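Local coordinates for protein DynF (Micromonospora chersina, PDB 6UBL) that is of unknown function but belongs to the dynemicin biosynthesis pathway and, as a beta-barrel that holds palmitic acid, probably binds a hydrophobic pathway product or intermediate, at residues A[100-114]-A[129-141]. Numbering follows the deposited sequence.
With PLM (palmitic acid), chain C.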
# COMPACT_ATOMS: atom_id res chain seq x y z
N ILE A 100 22.97 6.18 3.22
CA ILE A 100 21.53 6.29 3.40
C ILE A 100 21.17 5.60 4.71
O ILE A 100 21.56 4.45 4.96
CB ILE A 100 20.77 5.63 2.23
CG1 ILE A 100 21.23 6.24 0.89
CG2 ILE A 100 19.26 5.78 2.40
CD1 ILE A 100 20.74 5.49 -0.34
N THR A 101 20.43 6.32 5.57
CA THR A 101 19.97 5.79 6.84
C THR A 101 18.46 5.76 6.84
O THR A 101 17.82 6.79 6.58
CB THR A 101 20.51 6.64 8.01
OG1 THR A 101 21.93 6.65 7.98
CG2 THR A 101 20.03 6.06 9.34
N VAL A 102 17.89 4.59 7.13
CA VAL A 102 16.45 4.38 7.10
C VAL A 102 15.95 4.17 8.52
O VAL A 102 16.45 3.30 9.23
CB VAL A 102 16.07 3.21 6.18
CG1 VAL A 102 14.57 3.10 6.06
CG2 VAL A 102 16.71 3.37 4.81
N THR A 103 14.98 4.99 8.92
CA THR A 103 14.36 4.93 10.24
C THR A 103 12.86 5.04 10.04
O THR A 103 12.37 5.16 8.92
CB THR A 103 14.89 6.06 11.12
OG1 THR A 103 14.64 7.31 10.48
CG2 THR A 103 16.40 5.91 11.34
N LEU A 104 12.11 5.00 11.14
CA LEU A 104 10.66 5.16 11.04
C LEU A 104 10.24 6.62 11.04
O LEU A 104 10.82 7.47 11.71
CB LEU A 104 9.97 4.46 12.21
CG LEU A 104 10.16 2.96 12.31
CD1 LEU A 104 9.38 2.46 13.54
CD2 LEU A 104 9.72 2.24 11.06
N ASN A 105 9.18 6.89 10.29
CA ASN A 105 8.52 8.19 10.34
C ASN A 105 7.69 8.27 11.62
O ASN A 105 6.76 7.48 11.78
CB ASN A 105 7.60 8.34 9.13
CG ASN A 105 6.96 9.71 9.03
OD1 ASN A 105 6.88 10.45 10.02
ND2 ASN A 105 6.49 10.06 7.84
N PRO A 106 8.02 9.17 12.55
CA PRO A 106 7.27 9.21 13.82
C PRO A 106 5.81 9.60 13.67
O PRO A 106 5.05 9.43 14.63
CB PRO A 106 8.04 10.24 14.66
CG PRO A 106 8.70 11.13 13.65
CD PRO A 106 9.03 10.24 12.47
N ASP A 107 5.40 10.12 12.51
CA ASP A 107 4.01 10.49 12.30
C ASP A 107 3.13 9.31 11.94
O ASP A 107 1.90 9.46 11.88
CB ASP A 107 3.88 11.48 11.14
CG ASP A 107 4.50 12.83 11.43
OD1 ASP A 107 4.53 13.25 12.60
OD2 ASP A 107 4.91 13.50 10.45
N CYS A 108 3.73 8.14 11.69
CA CYS A 108 3.03 6.99 11.14
C CYS A 108 3.15 5.80 12.08
O CYS A 108 4.22 5.56 12.66
CB CYS A 108 3.71 6.52 9.85
SG CYS A 108 3.78 7.71 8.54
N LEU A 109 2.06 5.05 12.24
CA LEU A 109 2.13 3.75 12.90
C LEU A 109 2.41 2.68 11.85
O LEU A 109 1.57 2.42 10.97
CB LEU A 109 0.84 3.42 13.65
CG LEU A 109 0.91 2.01 14.26
CD1 LEU A 109 1.93 1.96 15.40
CD2 LEU A 109 -0.45 1.51 14.74
N SER A 110 3.58 2.04 11.94
CA SER A 110 3.91 0.90 11.09
C SER A 110 3.41 -0.37 11.78
O SER A 110 3.76 -0.62 12.94
CB SER A 110 5.42 0.83 10.86
OG SER A 110 5.87 1.93 10.08
N ALA A 111 2.56 -1.13 11.09
CA ALA A 111 1.80 -2.20 11.73
C ALA A 111 1.59 -3.35 10.76
O ALA A 111 1.54 -3.17 9.55
CB ALA A 111 0.47 -1.67 12.26
N GLY A 112 1.43 -4.55 11.33
CA GLY A 112 1.30 -5.74 10.53
C GLY A 112 0.65 -6.85 11.30
O GLY A 112 0.12 -6.66 12.40
N GLN A 113 0.67 -8.04 10.70
CA GLN A 113 0.04 -9.19 11.32
C GLN A 113 0.63 -10.48 10.76
O GLN A 113 1.29 -10.49 9.72
CB GLN A 113 -1.47 -9.16 11.16
CG GLN A 113 -1.95 -9.18 9.73
CD GLN A 113 -3.42 -8.87 9.63
OE1 GLN A 113 -3.82 -7.82 9.13
NE2 GLN A 113 -4.24 -9.78 10.14
N ILE A 114 0.38 -11.56 11.49
CA ILE A 114 0.79 -12.91 11.12
C ILE A 114 -0.43 -13.81 11.26
O ILE A 114 -1.02 -13.88 12.35
CB ILE A 114 1.93 -13.41 12.03
CG1 ILE A 114 3.11 -12.44 12.03
CG2 ILE A 114 2.39 -14.79 11.58
CD1 ILE A 114 4.21 -12.80 13.01
N LYS A 129 2.33 -19.78 8.15
CA LYS A 129 1.56 -18.56 8.16
C LYS A 129 2.17 -17.52 7.23
O LYS A 129 3.23 -17.73 6.62
CB LYS A 129 1.38 -18.05 9.59
CG LYS A 129 0.57 -19.04 10.41
CD LYS A 129 0.21 -18.51 11.78
CE LYS A 129 -0.47 -19.57 12.65
NZ LYS A 129 -1.83 -19.97 12.18
N ALA A 130 1.44 -16.42 7.08
CA ALA A 130 1.86 -15.30 6.25
C ALA A 130 1.99 -14.08 7.14
O ALA A 130 1.10 -13.79 7.94
CB ALA A 130 0.84 -15.05 5.15
N CYS A 131 3.08 -13.36 6.97
CA CYS A 131 3.43 -12.19 7.75
C CYS A 131 3.50 -10.99 6.82
O CYS A 131 4.06 -11.06 5.73
CB CYS A 131 4.79 -12.43 8.41
SG CYS A 131 5.50 -11.04 9.31
N ARG A 132 2.92 -9.88 7.28
CA ARG A 132 2.93 -8.63 6.53
C ARG A 132 3.16 -7.48 7.50
O ARG A 132 2.82 -7.55 8.68
CB ARG A 132 1.66 -8.38 5.73
CG ARG A 132 0.42 -8.21 6.56
CD ARG A 132 -0.84 -8.28 5.72
NE ARG A 132 -0.96 -7.23 4.69
CZ ARG A 132 -0.77 -7.39 3.38
NH1 ARG A 132 -0.40 -8.55 2.88
NH2 ARG A 132 -0.94 -6.36 2.56
N MET A 133 3.76 -6.40 6.98
CA MET A 133 4.01 -5.19 7.74
C MET A 133 3.91 -4.02 6.77
O MET A 133 4.47 -4.07 5.67
CB MET A 133 5.41 -5.24 8.37
CG MET A 133 5.77 -4.06 9.26
SD MET A 133 4.89 -4.05 10.85
CE MET A 133 5.86 -5.25 11.78
N ALA A 134 3.19 -2.98 7.18
CA ALA A 134 2.98 -1.77 6.38
C ALA A 134 3.75 -0.64 7.06
O ALA A 134 3.47 -0.32 8.22
CB ALA A 134 1.49 -1.43 6.30
N VAL A 135 4.72 -0.06 6.35
CA VAL A 135 5.75 0.76 6.98
C VAL A 135 5.76 2.18 6.44
O VAL A 135 5.77 2.39 5.22
CB VAL A 135 7.14 0.12 6.83
CG1 VAL A 135 8.23 1.02 7.39
CG2 VAL A 135 7.17 -1.24 7.51
N GLY A 136 5.82 3.14 7.35
CA GLY A 136 6.14 4.53 7.02
C GLY A 136 7.57 4.84 7.42
O GLY A 136 7.90 4.83 8.60
N ALA A 137 8.42 5.11 6.44
CA ALA A 137 9.85 5.25 6.67
C ALA A 137 10.36 6.64 6.34
O ALA A 137 9.70 7.44 5.67
CB ALA A 137 10.63 4.22 5.83
N ILE A 138 11.58 6.92 6.83
CA ILE A 138 12.34 8.10 6.47
C ILE A 138 13.67 7.63 5.89
O ILE A 138 14.37 6.82 6.52
CB ILE A 138 12.63 8.98 7.70
CG1 ILE A 138 11.33 9.37 8.40
CG2 ILE A 138 13.44 10.21 7.29
CD1 ILE A 138 10.49 10.31 7.60
N PHE A 139 14.05 8.17 4.74
CA PHE A 139 15.32 7.84 4.08
C PHE A 139 16.20 9.09 4.16
O PHE A 139 15.96 10.06 3.44
CB PHE A 139 15.10 7.45 2.61
CG PHE A 139 14.23 6.23 2.41
CD1 PHE A 139 12.85 6.33 2.50
CD2 PHE A 139 14.79 4.99 2.11
CE1 PHE A 139 12.04 5.22 2.31
CE2 PHE A 139 13.99 3.88 1.92
CZ PHE A 139 12.61 3.99 2.02
N ASP A 140 17.20 9.07 5.04
CA ASP A 140 18.10 10.20 5.22
C ASP A 140 19.26 10.05 4.23
O ASP A 140 20.01 9.08 4.29
CB ASP A 140 18.61 10.21 6.66
CG ASP A 140 19.30 11.52 7.05
OD1 ASP A 140 19.35 12.46 6.23
OD2 ASP A 140 19.77 11.59 8.20
N MET A 141 19.40 11.02 3.33
CA MET A 141 20.41 11.01 2.27
C MET A 141 21.21 12.31 2.38
O MET A 141 21.07 13.22 1.55
CB MET A 141 19.75 10.86 0.89
CG MET A 141 18.89 9.60 0.73
SD MET A 141 18.44 9.26 -0.99
CE MET A 141 17.55 7.71 -0.86
C1 PLM C . 7.92 -10.72 14.68
O1 PLM C . 8.73 -9.95 15.36
O2 PLM C . 7.50 -11.77 15.10
C2 PLM C . 7.59 -10.20 13.32
C3 PLM C . 8.76 -9.75 12.49
C4 PLM C . 8.25 -9.30 11.16
C5 PLM C . 9.04 -8.23 10.51
C6 PLM C . 8.41 -7.76 9.22
C7 PLM C . 9.45 -7.57 8.15
C8 PLM C . 10.63 -6.76 8.62
C9 PLM C . 10.28 -5.35 9.02
CA PLM C . 10.46 -4.38 7.88
CB PLM C . 11.92 -4.03 7.67
CC PLM C . 12.11 -2.59 7.32
CD PLM C . 12.49 -2.32 5.89
CE PLM C . 12.01 -0.96 5.45
CF PLM C . 12.72 -0.38 4.27
CG PLM C . 12.20 0.97 3.92
O HOH W 1 6.94 7.91 5.92
O HOH W 2 6.36 4.33 11.01
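V102 and F139 meet as a non-hydrogen-bonded pair where two antiparallel strands of the DynF beta-barrel run side by side, 100-104 against 137-141; farther along, 108-114 pairs with 129-135. V102 CG2 packs 3.7 Å from F139 CD2. The tail of the bound palmitic acid ends here, its terminal carbon, PLM CG, 3.6 Å from F139 CZ and also against V102 CG1. Nearer the carboxyl end of the ligand, C131 holds SG anti to its backbone N (chi1 174°), which puts the sulfur 3.7 Å from PLM C4 and beside I114 CG1. M133, its chain bent at chi2 and chi3, folds SD over the A111-G112 peptide, 3.4 Å from A111 C, while its CB faces the lipid. V102, F139, C131 and M133 thus form part of the wall against the bound fatty acid.

On the opposite face Q113 and R132 run alongside each other, their amide and guanidinium planes 75° apart, and both reach the second subunit: Q113 NE2 hydrogen-bonds to Y194 OH of the second subunit, and R132 NH2 forms a salt bridge with E152 OE1 of that subunit.

Between the two strand pairs, the type I turn N105-C108 lies across from G136. N105 N donates to G136 O from above the carbonyl plane, and N105 OD1 accepts from D107 N in an Asx turn. N105 CB rests 3.8 Å from I138 CD1, and ND2 donates to a water that in turn reaches A137 O. Replacing N105 by an alanine would probably leave D107 N without its side-chain acceptor and this water without its amide donor, the turn being held less firmly. A second water joins C108 O, G136 O and S110 OG; the same hydroxyl oxygen accepts from G136 N at 3.0 Å, with an N-H...O angle of 157°.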